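Local structure of stress-response A/B barrel domain-containing protein (Thermobifida fusca, 3BGU) at residues M20-I25 with A111-L116; H24-W30 with Y72-A78. The protein is of unknown function but belongs to the dimeric stress-responsive A/B barrel family and holds a nitrobenzene molecule in a pocket of its ferredoxin-like fold. One frame throughout, in Å; residues are numbered along the deposited sequence.

Interaction 1: M20-I25 with A111-L116; sequences MGIRHI and AVQFAL. With NBZ (nitrobenzene), chain N.
Arg23 and Phe114 face each other as a hydrogen-bonded pair where strand 21-30 runs antiparallel to strand 106-115 in the sheet of this ferredoxin-like fold. Their backbones exchange two bonds, Arg23 N to Phe114 O and Phe114 N to Arg23 O. From that pair the arginine side chain climbs beside the phenylalanine ring. Its CB sits over one face, 4.2 Å from the Phe114 ring centroid; CG passes Phe114 CE1, and CD lies 3.8 Å from Phe114 CZ. A bend at chi3 (-69°) then carries NE away from the ring to Leu116, whose CD1 covers the centre of one guanidinium face, 3.8 Å from Arg23 CZ. The charge itself is met by Asp79 on strand 74-81, through a salt bridge to NE. Ile25 CD1 reaches the edge of the Phe114 ring. On the other face of the sheet His24 and Gln113 lie side by side, ring and amide nearly coplanar at 21°. Gln113 NE2 donates to His24 ND1 (2.9 Å), while its OE1 is taken by Asn71 of the second subunit. With ND1 accepting and NE2 donating, the two bonds probably hold the ring's rotation, NE2 turned to the ligand pocket. There His24 NE2 donates to nitro oxygen O2 of the nitrobenzene at 2.8 Å, a bond that is not straight, its N-H...O angle 141°.

Interaction 2: H24-W30 with Y72-A78; sequences HIALFRW and YDFAVVA. With NBZ (nitrobenzene), chain N; EDO (1,2-ethanediol), chain J.
His24 and Ala78 exchange two backbone bonds in the antiparallel ladder between the adjacent strands 21-30 and 74-81, which runs into a classic beta bulge at Asp73 and Phe74. Ile25 lays CG1 alongside Val77 CG1, on the face where Val77 of the second subunit also packs. Ala26 turns to the pocket side: its CB lies 3.4 Å from nitro oxygen O2 of the nitrobenzene, and in the conformer given Val76 CG1 packs on this CB and on ring carbon C1 of the ligand. Leu27, back on the dimer face, puts CD2 3.5 Å from Ala75 CB. Phe28 lies beside Phe74, CD2 against CD1, and presents its ring edge to nitro oxygen O1, with CE1 the nearest atom. Its carbonyl O takes the Asp73 N-H at 2.8 Å and a weak second bond from Phe74 N, the mark of the bulge. Arg29 drops CB squarely onto the Tyr72 ring, 3.5 Å from its centroid and 8° off the normal, while in the conformer given its CD reaches Tyr72 CE1; the tyrosine hydroxyl is hydrogen-bonded to Asp108. Replacing Tyr72 with a serine would probably uncover the aliphatic part of Arg29 and leave Asp108 without this partner. Trp30, its CG anti to the carbonyl carbon (chi1 -55°), swings its indole back over the bulge, CZ2 meeting Phe74 CB at 3.5 Å. Its backbone N donates to Asp73 OD2 (2.9 Å), reaching that oxygen from the anti side, 32° out of the carboxylate plane.

Overall arrangement
Strand 21-30 is central to both contacts, pairing with 106-115 in interaction 1 and with 74-81 in interaction 2; the two share His24 and Ile25. Both are largely buried, but interaction 2 lies nearer the middle of the chain and buries more surface, mostly through apolar and aromatic packing, with Trp30 and Phe74 under helix 36-48 and the opposite face against the second subunit. Interaction 1 sits farther out, ends at the C-terminus and relies more on polar side chains. They meet where Arg23 NE packs on Val77 CG1. Each lends walls to the nitrobenzene pocket: a hydrogen-bonding imidazole common to both, with small and aromatic side chains added by interaction 2. Each also touches the second subunit.

Interaction 1: M20-I25 with A111-L116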
HETATM    1  N   MSE A  20       5.186 -17.910   1.895  1.00  6.28           N
HETATM    2  CA  MSE A  20       5.460 -16.539   2.264  1.00  6.39           C
HETATM    3  C   MSE A  20       4.383 -15.631   1.702  1.00  4.67           C
HETATM    4  O   MSE A  20       4.227 -15.517   0.482  1.00  5.13           O
HETATM    5  CB  MSE A  20       6.853 -16.078   1.771  1.00  6.64           C
HETATM    6  CG  MSE A  20       7.178 -14.584   2.060  1.00 12.60           C
HETATM    7 SE   MSE A  20       8.937 -14.075   1.316  0.75 13.53          SE
HETATM    8  CE  MSE A  20       8.436 -14.035  -0.574  1.00 12.98           C
ATOM      9  N   GLY A  21       3.643 -14.981   2.588  1.00  4.72           N
ATOM     10  CA  GLY A  21       2.698 -13.966   2.183  1.00  4.60           C
ATOM     11  C   GLY A  21       3.362 -12.711   1.660  1.00  4.54           C
ATOM     12  O   GLY A  21       4.273 -12.178   2.267  1.00  7.33           O
ATOM     13  N   ILE A  22       2.926 -12.276   0.497  1.00  3.30           N
ATOM     14  CA  ILE A  22       3.525 -11.136  -0.185  1.00  4.52           C
ATOM     15  C   ILE A  22       2.460 -10.095  -0.347  1.00  3.19           C
ATOM     16  O   ILE A  22       1.415 -10.351  -0.983  1.00  6.43           O
ATOM     17  CB  ILE A  22       4.076 -11.514  -1.564  1.00  3.73           C
ATOM     18  CG1 ILE A  22       5.180 -12.566  -1.454  1.00  2.41           C
ATOM     19  CG2 ILE A  22       4.589 -10.270  -2.295  1.00  3.23           C
ATOM     20  CD1 ILE A  22       5.677 -13.070  -2.726  1.00 10.74           C
ATOM     21  N   ARG A  23       2.683  -8.922   0.216  1.00  4.05           N
ATOM     22  CA  ARG A  23       1.817  -7.774  -0.048  1.00  3.46           C
ATOM     23  C   ARG A  23       2.384  -6.947  -1.199  1.00  2.34           C
ATOM     24  O   ARG A  23       3.461  -6.426  -1.130  1.00  3.09           O
ATOM     25  CB  ARG A  23       1.554  -6.936   1.190  1.00  4.94           C
ATOM     26  CG  ARG A  23       0.844  -5.651   0.908  1.00  2.53           C
ATOM     27  CD  ARG A  23       0.122  -5.133   2.179  1.00  3.53           C
ATOM     28  NE  ARG A  23      -1.002  -6.003   2.512  1.00  6.99           N
ATOM     29  CZ  ARG A  23      -1.768  -5.815   3.584  1.00  5.65           C
ATOM     30  NH1 ARG A  23      -1.556  -4.781   4.364  1.00  7.25           N
ATOM     31  NH2 ARG A  23      -2.763  -6.643   3.808  1.00  8.73           N
ATOM     32  N   HIS A  24       1.658  -6.957  -2.300  1.00  2.44           N
ATOM     33  CA  HIS A  24       1.933  -6.092  -3.443  1.00  2.89           C
ATOM     34  C   HIS A  24       1.134  -4.805  -3.288  1.00  2.27           C
ATOM     35  O   HIS A  24      -0.101  -4.811  -3.060  1.00  2.61           O
ATOM     36  CB  HIS A  24       1.495  -6.770  -4.739  1.00  2.55           C
ATOM     37  CG  HIS A  24       1.419  -5.829  -5.898  1.00  2.67           C
ATOM     38  ND1 HIS A  24       2.556  -5.240  -6.400  1.00  4.07           N
ATOM     39  CD2 HIS A  24       0.385  -5.355  -6.643  1.00  4.72           C
ATOM     40  CE1 HIS A  24       2.229  -4.427  -7.380  1.00  5.61           C
ATOM     41  NE2 HIS A  24       0.918  -4.470  -7.544  1.00  6.53           N
ATOM     42  N   ILE A  25       1.802  -3.694  -3.536  1.00  2.21           N
ATOM     43  CA  ILE A  25       1.184  -2.379  -3.592  1.00  2.39           C
ATOM     44  C   ILE A  25       1.635  -1.645  -4.839  1.00  2.16           C
ATOM     45  O   ILE A  25       2.855  -1.594  -5.152  1.00  2.40           O
ATOM     46  CB  ILE A  25       1.544  -1.520  -2.424  1.00  2.67           C
ATOM     47  CG1 ILE A  25       0.979  -2.176  -1.144  1.00  4.57           C
ATOM     48  CG2 ILE A  25       0.972  -0.100  -2.530  1.00  5.84           C
ATOM     49  CD1 ILE A  25       1.642  -1.638   0.176  1.00  5.90           C
ATOM     50  N   ALA A 111       5.613   1.029  -7.154  1.00  2.98           N
ATOM     51  CA  ALA A 111       5.214  -0.272  -6.574  1.00  2.40           C
ATOM     52  C   ALA A 111       6.308  -0.782  -5.585  1.00  2.55           C
ATOM     53  O   ALA A 111       7.523  -0.488  -5.695  1.00  2.55           O
ATOM     54  CB  ALA A 111       4.991  -1.300  -7.685  1.00  3.30           C
ATOM     55  N   VAL A 112       5.816  -1.604  -4.653  1.00  2.66           N
ATOM     56  CA  VAL A 112       6.622  -2.400  -3.740  1.00  2.29           C
ATOM     57  C   VAL A 112       5.897  -3.736  -3.544  1.00  2.47           C
ATOM     58  O   VAL A 112       4.659  -3.789  -3.459  1.00  2.52           O
ATOM     59  CB  VAL A 112       6.828  -1.681  -2.342  1.00  2.36           C
ATOM     60  CG1 VAL A 112       7.354  -2.641  -1.294  1.00  2.86           C
ATOM     61  CG2 VAL A 112       7.788  -0.463  -2.487  1.00  2.50           C
ATOM     62  N   GLN A 113       6.666  -4.791  -3.427  1.00  2.60           N
ATOM     63  CA  GLN A 113       6.160  -6.032  -2.809  1.00  2.66           C
ATOM     64  C   GLN A 113       6.997  -6.321  -1.532  1.00  2.57           C
ATOM     65  O   GLN A 113       8.229  -6.280  -1.538  1.00  2.96           O
ATOM     66  CB  GLN A 113       6.299  -7.229  -3.738  1.00  3.94           C
ATOM     67  CG  GLN A 113       5.520  -7.175  -4.989  1.00  2.54           C
ATOM     68  CD  GLN A 113       6.184  -6.409  -6.129  1.00  3.19           C
ATOM     69  OE1 GLN A 113       7.389  -6.573  -6.427  1.00  4.64           O
ATOM     70  NE2 GLN A 113       5.386  -5.586  -6.802  1.00  2.98           N
ATOM     71  N   PHE A 114       6.333  -6.537  -0.385  1.00  2.23           N
ATOM     72  CA  PHE A 114       6.996  -6.869   0.867  1.00  2.91           C
ATOM     73  C   PHE A 114       6.401  -8.115   1.499  1.00  2.55           C
ATOM     74  O   PHE A 114       5.262  -8.476   1.197  1.00  3.83           O
ATOM     75  CB  PHE A 114       7.078  -5.675   1.828  1.00  5.06           C
ATOM     76  CG  PHE A 114       5.800  -5.287   2.487  1.00  2.64           C
ATOM     77  CD1 PHE A 114       4.958  -4.357   1.909  1.00  2.99           C
ATOM     78  CD2 PHE A 114       5.488  -5.782   3.728  1.00  3.94           C
ATOM     79  CE1 PHE A 114       3.796  -3.929   2.567  1.00  2.71           C
ATOM     80  CE2 PHE A 114       4.301  -5.414   4.364  1.00  5.05           C
ATOM     81  CZ  PHE A 114       3.469  -4.491   3.781  1.00  2.66           C
ATOM     82  N   ALA A 115       7.190  -8.724   2.415  1.00  4.40           N
ATOM     83  CA  ALA A 115       6.776  -9.939   3.095  1.00  4.33           C
ATOM     84  C   ALA A 115       5.813  -9.562   4.253  1.00  6.73           C
ATOM     85  O   ALA A 115       6.167  -8.812   5.161  1.00  7.87           O
ATOM     86  CB  ALA A 115       7.976 -10.729   3.623  1.00  3.90           C
ATOM     87  N   LEU A 116       4.600 -10.094   4.215  1.00  6.17           N
ATOM     88  CA  LEU A 116       3.588  -9.680   5.167  1.00 15.13           C
ATOM     89  C   LEU A 116       3.841 -10.378   6.526  1.00 20.68           C
ATOM     90  O   LEU A 116       4.531 -11.402   6.591  1.00 22.41           O
ATOM     91  CB  LEU A 116       2.176  -9.877   4.510  1.00 11.79           C
ATOM     92  CG  LEU A 116       0.961  -9.219   5.107  1.00 18.19           C
ATOM     93  CD1 LEU A 116       1.129  -7.727   5.151  1.00 18.93           C
ATOM     94  CD2 LEU A 116      -0.256  -9.670   4.281  1.00 21.45           C
ATOM     95  OXT LEU A 116       3.442  -9.916   7.613  1.00 24.25           O
TER
HETATM   96  C1  NBZ N 112      -2.059  -4.417  -9.935  1.00  4.89           C
HETATM   97  C2  NBZ N 112      -3.313  -5.006  -9.996  1.00  5.07           C
HETATM   98  C3  NBZ N 112      -4.240  -4.598 -10.912  1.00  5.32           C
HETATM   99  C4  NBZ N 112      -3.882  -3.644 -11.844  1.00  5.78           C
HETATM  100  C5  NBZ N 112      -2.634  -3.027 -11.814  1.00  2.42           C
HETATM  101  C6  NBZ N 112      -1.686  -3.440 -10.865  1.00  2.11           C
HETATM  102  N1  NBZ N 112      -0.394  -2.867 -10.812  1.00  7.24           N
HETATM  103  O1  NBZ N 112      -0.080  -1.874 -11.481  1.00  2.61           O
HETATM  104  O2  NBZ N 112       0.484  -3.335 -10.050  1.00  2.45           O
HETATM  105  O   HOH W   1       5.123 -13.167   4.914  1.00 19.07           O

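Interaction 2: H24-W30 with Y72-A78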
ATOM      1  N   HIS A  24       1.658  -6.957  -2.300  1.00  2.44           N
ATOM      2  CA  HIS A  24       1.933  -6.092  -3.443  1.00  2.89           C
ATOM      3  C   HIS A  24       1.134  -4.805  -3.288  1.00  2.27           C
ATOM      4  O   HIS A  24      -0.101  -4.811  -3.060  1.00  2.61           O
ATOM      5  CB  HIS A  24       1.495  -6.770  -4.739  1.00  2.55           C
ATOM      6  CG  HIS A  24       1.419  -5.829  -5.898  1.00  2.67           C
ATOM      7  ND1 HIS A  24       2.556  -5.240  -6.400  1.00  4.07           N
ATOM      8  CD2 HIS A  24       0.385  -5.355  -6.643  1.00  4.72           C
ATOM      9  CE1 HIS A  24       2.229  -4.427  -7.380  1.00  5.61           C
ATOM     10  NE2 HIS A  24       0.918  -4.470  -7.544  1.00  6.53           N
ATOM     11  N   ILE A  25       1.802  -3.694  -3.536  1.00  2.21           N
ATOM     12  CA  ILE A  25       1.184  -2.379  -3.592  1.00  2.39           C
ATOM     13  C   ILE A  25       1.635  -1.645  -4.839  1.00  2.16           C
ATOM     14  O   ILE A  25       2.855  -1.594  -5.152  1.00  2.40           O
ATOM     15  CB  ILE A  25       1.544  -1.520  -2.424  1.00  2.67           C
ATOM     16  CG1 ILE A  25       0.979  -2.176  -1.144  1.00  4.57           C
ATOM     17  CG2 ILE A  25       0.972  -0.100  -2.530  1.00  5.84           C
ATOM     18  CD1 ILE A  25       1.642  -1.638   0.176  1.00  5.90           C
ATOM     19  N   ALA A  26       0.671  -1.051  -5.522  1.00  2.64           N
ATOM     20  CA  ALA A  26       0.941  -0.053  -6.557  1.00  2.82           C
ATOM     21  C   ALA A  26       0.152   1.225  -6.312  1.00  2.67           C
ATOM     22  O   ALA A  26      -1.034   1.168  -6.042  1.00  2.65           O
ATOM     23  CB  ALA A  26       0.599  -0.606  -7.945  1.00  5.19           C
ATOM     24  N   LEU A  27       0.850   2.357  -6.420  1.00  2.54           N
ATOM     25  CA  LEU A  27       0.214   3.672  -6.353  1.00  3.14           C
ATOM     26  C   LEU A  27       0.311   4.344  -7.735  1.00  3.41           C
ATOM     27  O   LEU A  27       1.374   4.303  -8.362  1.00  2.47           O
ATOM     28  CB  LEU A  27       0.837   4.570  -5.308  1.00  3.19           C
ATOM     29  CG  LEU A  27       0.962   3.990  -3.904  1.00  5.20           C
ATOM     30  CD1 LEU A  27       1.553   5.008  -2.917  1.00  5.76           C
ATOM     31  CD2 LEU A  27      -0.394   3.457  -3.356  1.00  6.27           C
ATOM     32  N   PHE A  28      -0.818   4.883  -8.184  1.00  3.05           N
ATOM     33  CA  PHE A  28      -0.958   5.536  -9.461  1.00  2.53           C
ATOM     34  C   PHE A  28      -1.170   7.039  -9.310  1.00  3.94           C
ATOM     35  O   PHE A  28      -1.911   7.500  -8.436  1.00  2.65           O
ATOM     36  CB  PHE A  28      -2.157   4.999 -10.223  1.00  2.59           C
ATOM     37  CG  PHE A  28      -2.216   3.518 -10.331  1.00  2.24           C
ATOM     38  CD1 PHE A  28      -1.090   2.738 -10.566  1.00  2.38           C
ATOM     39  CD2 PHE A  28      -3.462   2.893 -10.303  1.00  2.58           C
ATOM     40  CE1 PHE A  28      -1.266   1.318 -10.637  1.00  3.31           C
ATOM     41  CE2 PHE A  28      -3.613   1.515 -10.358  1.00  2.53           C
ATOM     42  CZ  PHE A  28      -2.533   0.733 -10.531  1.00  3.17           C
ATOM     43  N   ARG A  29      -0.557   7.774 -10.232  0.50  2.90           N
ATOM     44  CA  ARG A  29      -0.747   9.226 -10.447  0.50  5.32           C
ATOM     45  C   ARG A  29      -1.292   9.381 -11.871  0.50  5.63           C
ATOM     46  O   ARG A  29      -0.591   9.055 -12.842  0.50  4.14           O
ATOM     47  CB  ARG A  29       0.593   9.950 -10.317  0.50  7.00           C
ATOM     48  CG  ARG A  29       0.578  11.458 -10.655  0.50  5.67           C
ATOM     49  CD  ARG A  29       1.861  12.173 -10.158  0.50  3.26           C
ATOM     50  NE  ARG A  29       2.924  12.168 -11.156  0.50  7.33           N
ATOM     51  CZ  ARG A  29       3.082  13.114 -12.087  0.50  2.75           C
ATOM     52  NH1 ARG A  29       2.271  14.159 -12.133  0.50  2.00           N
ATOM     53  NH2 ARG A  29       4.079  13.033 -12.944  0.50  2.82           N
ATOM     54  N   TRP A  30      -2.527   9.857 -12.014  1.00  6.98           N
ATOM     55  CA  TRP A  30      -3.168   9.929 -13.326  1.00  8.15           C
ATOM     56  C   TRP A  30      -2.517  11.018 -14.156  1.00  8.54           C
ATOM     57  O   TRP A  30      -1.954  11.963 -13.587  1.00  8.23           O
ATOM     58  CB  TRP A  30      -4.657  10.182 -13.222  1.00  8.12           C
ATOM     59  CG  TRP A  30      -5.418   9.218 -12.379  1.00  9.48           C
ATOM     60  CD1 TRP A  30      -6.288   9.531 -11.368  1.00  7.05           C
ATOM     61  CD2 TRP A  30      -5.398   7.790 -12.459  1.00  5.21           C
ATOM     62  NE1 TRP A  30      -6.823   8.419 -10.868  1.00  4.11           N
ATOM     63  CE2 TRP A  30      -6.289   7.316 -11.490  1.00  7.06           C
ATOM     64  CE3 TRP A  30      -4.740   6.853 -13.290  1.00  8.26           C
ATOM     65  CZ2 TRP A  30      -6.552   5.962 -11.325  1.00  2.52           C
ATOM     66  CZ3 TRP A  30      -4.977   5.497 -13.096  1.00  9.17           C
ATOM     67  CH2 TRP A  30      -5.855   5.065 -12.088  1.00  4.05           C
ATOM     68  N   TYR A  72      -0.539  10.704  -4.362  1.00  2.14           N
ATOM     69  CA  TYR A  72      -0.937  10.121  -5.633  1.00  2.43           C
ATOM     70  C   TYR A  72      -2.439   9.943  -5.623  1.00  2.58           C
ATOM     71  O   TYR A  72      -3.095  10.339  -4.658  1.00  2.98           O
ATOM     72  CB  TYR A  72      -0.135   8.830  -5.894  1.00  4.36           C
ATOM     73  CG  TYR A  72       1.138   9.041  -6.641  1.00  5.13           C
ATOM     74  CD1 TYR A  72       1.796  10.256  -6.588  1.00  3.34           C
ATOM     75  CD2 TYR A  72       1.676   8.031  -7.405  1.00  7.48           C
ATOM     76  CE1 TYR A  72       2.943  10.467  -7.305  1.00 10.26           C
ATOM     77  CE2 TYR A  72       2.845   8.215  -8.128  1.00  8.61           C
ATOM     78  CZ  TYR A  72       3.470   9.466  -8.066  1.00 11.07           C
ATOM     79  OH  TYR A  72       4.618   9.797  -8.778  1.00 11.54           O
ATOM     80  N   ASP A  73      -3.000   9.394  -6.706  1.00  2.47           N
ATOM     81  CA  ASP A  73      -4.434   9.443  -6.932  1.00  2.55           C
ATOM     82  C   ASP A  73      -5.184   8.166  -6.589  1.00  2.51           C
ATOM     83  O   ASP A  73      -6.406   8.201  -6.482  1.00  3.43           O
ATOM     84  CB  ASP A  73      -4.720   9.740  -8.412  1.00  2.58           C
ATOM     85  CG  ASP A  73      -4.219  11.100  -8.812  1.00  4.14           C
ATOM     86  OD1 ASP A  73      -4.793  12.068  -8.310  1.00  5.00           O
ATOM     87  OD2 ASP A  73      -3.186  11.201  -9.512  1.00 11.01           O
ATOM     88  N   PHE A  74      -4.496   7.022  -6.560  1.00  2.34           N
ATOM     89  CA  PHE A  74      -5.158   5.712  -6.506  1.00  2.29           C
ATOM     90  C   PHE A  74      -4.151   4.678  -5.980  1.00  2.60           C
ATOM     91  O   PHE A  74      -2.959   4.766  -6.319  1.00  3.71           O
ATOM     92  CB  PHE A  74      -5.717   5.365  -7.934  1.00  2.18           C
ATOM     93  CG  PHE A  74      -6.814   4.356  -7.916  1.00  2.62           C
ATOM     94  CD1 PHE A  74      -6.507   3.025  -7.848  1.00  2.16           C
ATOM     95  CD2 PHE A  74      -8.148   4.759  -8.012  1.00  2.41           C
ATOM     96  CE1 PHE A  74      -7.483   2.064  -7.832  1.00  2.89           C
ATOM     97  CE2 PHE A  74      -9.159   3.783  -7.970  1.00  2.60           C
ATOM     98  CZ  PHE A  74      -8.802   2.436  -7.861  1.00  5.77           C
ATOM     99  N   ALA A  75      -4.671   3.703  -5.226  1.00  2.60           N
ATOM    100  CA  ALA A  75      -3.906   2.578  -4.648  1.00  3.32           C
ATOM    101  C   ALA A  75      -4.551   1.257  -5.010  1.00  3.51           C
ATOM    102  O   ALA A  75      -5.810   1.158  -5.010  1.00  2.69           O
ATOM    103  CB  ALA A  75      -3.839   2.701  -3.097  1.00  3.24           C
ATOM    104  N   VAL A  76      -3.738   0.248  -5.308  0.50  2.20           N
ATOM    105  CA  VAL A  76      -4.207  -1.152  -5.293  0.50  2.62           C
ATOM    106  C   VAL A  76      -3.243  -2.004  -4.433  0.50  2.34           C
ATOM    107  O   VAL A  76      -2.019  -1.879  -4.544  0.50  2.45           O
ATOM    108  CB  VAL A  76      -4.376  -1.732  -6.725  0.50  2.11           C
ATOM    109  CG1 VAL A  76      -3.042  -1.699  -7.458  0.50  2.55           C
ATOM    110  CG2 VAL A  76      -4.933  -3.166  -6.695  0.50  5.19           C
ATOM    111  N   VAL A  77      -3.810  -2.893  -3.608  1.00  2.51           N
ATOM    112  CA  VAL A  77      -3.067  -3.786  -2.706  1.00  4.80           C
ATOM    113  C   VAL A  77      -3.559  -5.215  -2.964  1.00  3.85           C
ATOM    114  O   VAL A  77      -4.759  -5.454  -3.083  1.00  5.65           O
ATOM    115  CB  VAL A  77      -3.303  -3.443  -1.213  1.00  5.23           C
ATOM    116  CG1 VAL A  77      -2.353  -4.239  -0.292  1.00  9.41           C
ATOM    117  CG2 VAL A  77      -3.210  -1.920  -0.959  1.00  5.35           C
ATOM    118  N   ALA A  78      -2.621  -6.147  -3.066  1.00  3.17           N
ATOM    119  CA  ALA A  78      -2.966  -7.549  -3.323  1.00  4.52           C
ATOM    120  C   ALA A  78      -2.044  -8.402  -2.516  1.00  4.61           C
ATOM    121  O   ALA A  78      -0.824  -8.187  -2.551  1.00  5.06           O
ATOM    122  CB  ALA A  78      -2.817  -7.917  -4.821  1.00  2.54           C
TER
HETATM  123  C1  NBZ N 112      -2.059  -4.417  -9.935  1.00  4.89           C
HETATM  124  C2  NBZ N 112      -3.313  -5.006  -9.996  1.00  5.07           C
HETATM  125  C3  NBZ N 112      -4.240  -4.598 -10.912  1.00  5.32           C
HETATM  126  C4  NBZ N 112      -3.882  -3.644 -11.844  1.00  5.78           C
HETATM  127  C5  NBZ N 112      -2.634  -3.027 -11.814  1.00  2.42           C
HETATM  128  C6  NBZ N 112      -1.686  -3.440 -10.865  1.00  2.11           C
HETATM  129  N1  NBZ N 112      -0.394  -2.867 -10.812  1.00  7.24           N
HETATM  130  O1  NBZ N 112      -0.080  -1.874 -11.481  1.00  2.61           O
HETATM  131  O2  NBZ N 112       0.484  -3.335 -10.050  1.00  2.45           O
HETATM  132  C1  EDO J 108      -5.383  14.431 -11.517  1.00 21.39           C
HETATM  133  O1  EDO J 108      -4.696  15.381 -12.339  1.00 23.08           O
HETATM  134  C2  EDO J 108      -4.319  13.565 -10.887  1.00 12.07           C
HETATM  135  O2  EDO J 108      -3.030  13.879 -11.453  1.00 28.01           O
HETATM  136  O   HOH W   2      -8.442   8.343  -8.447  1.00  5.12           O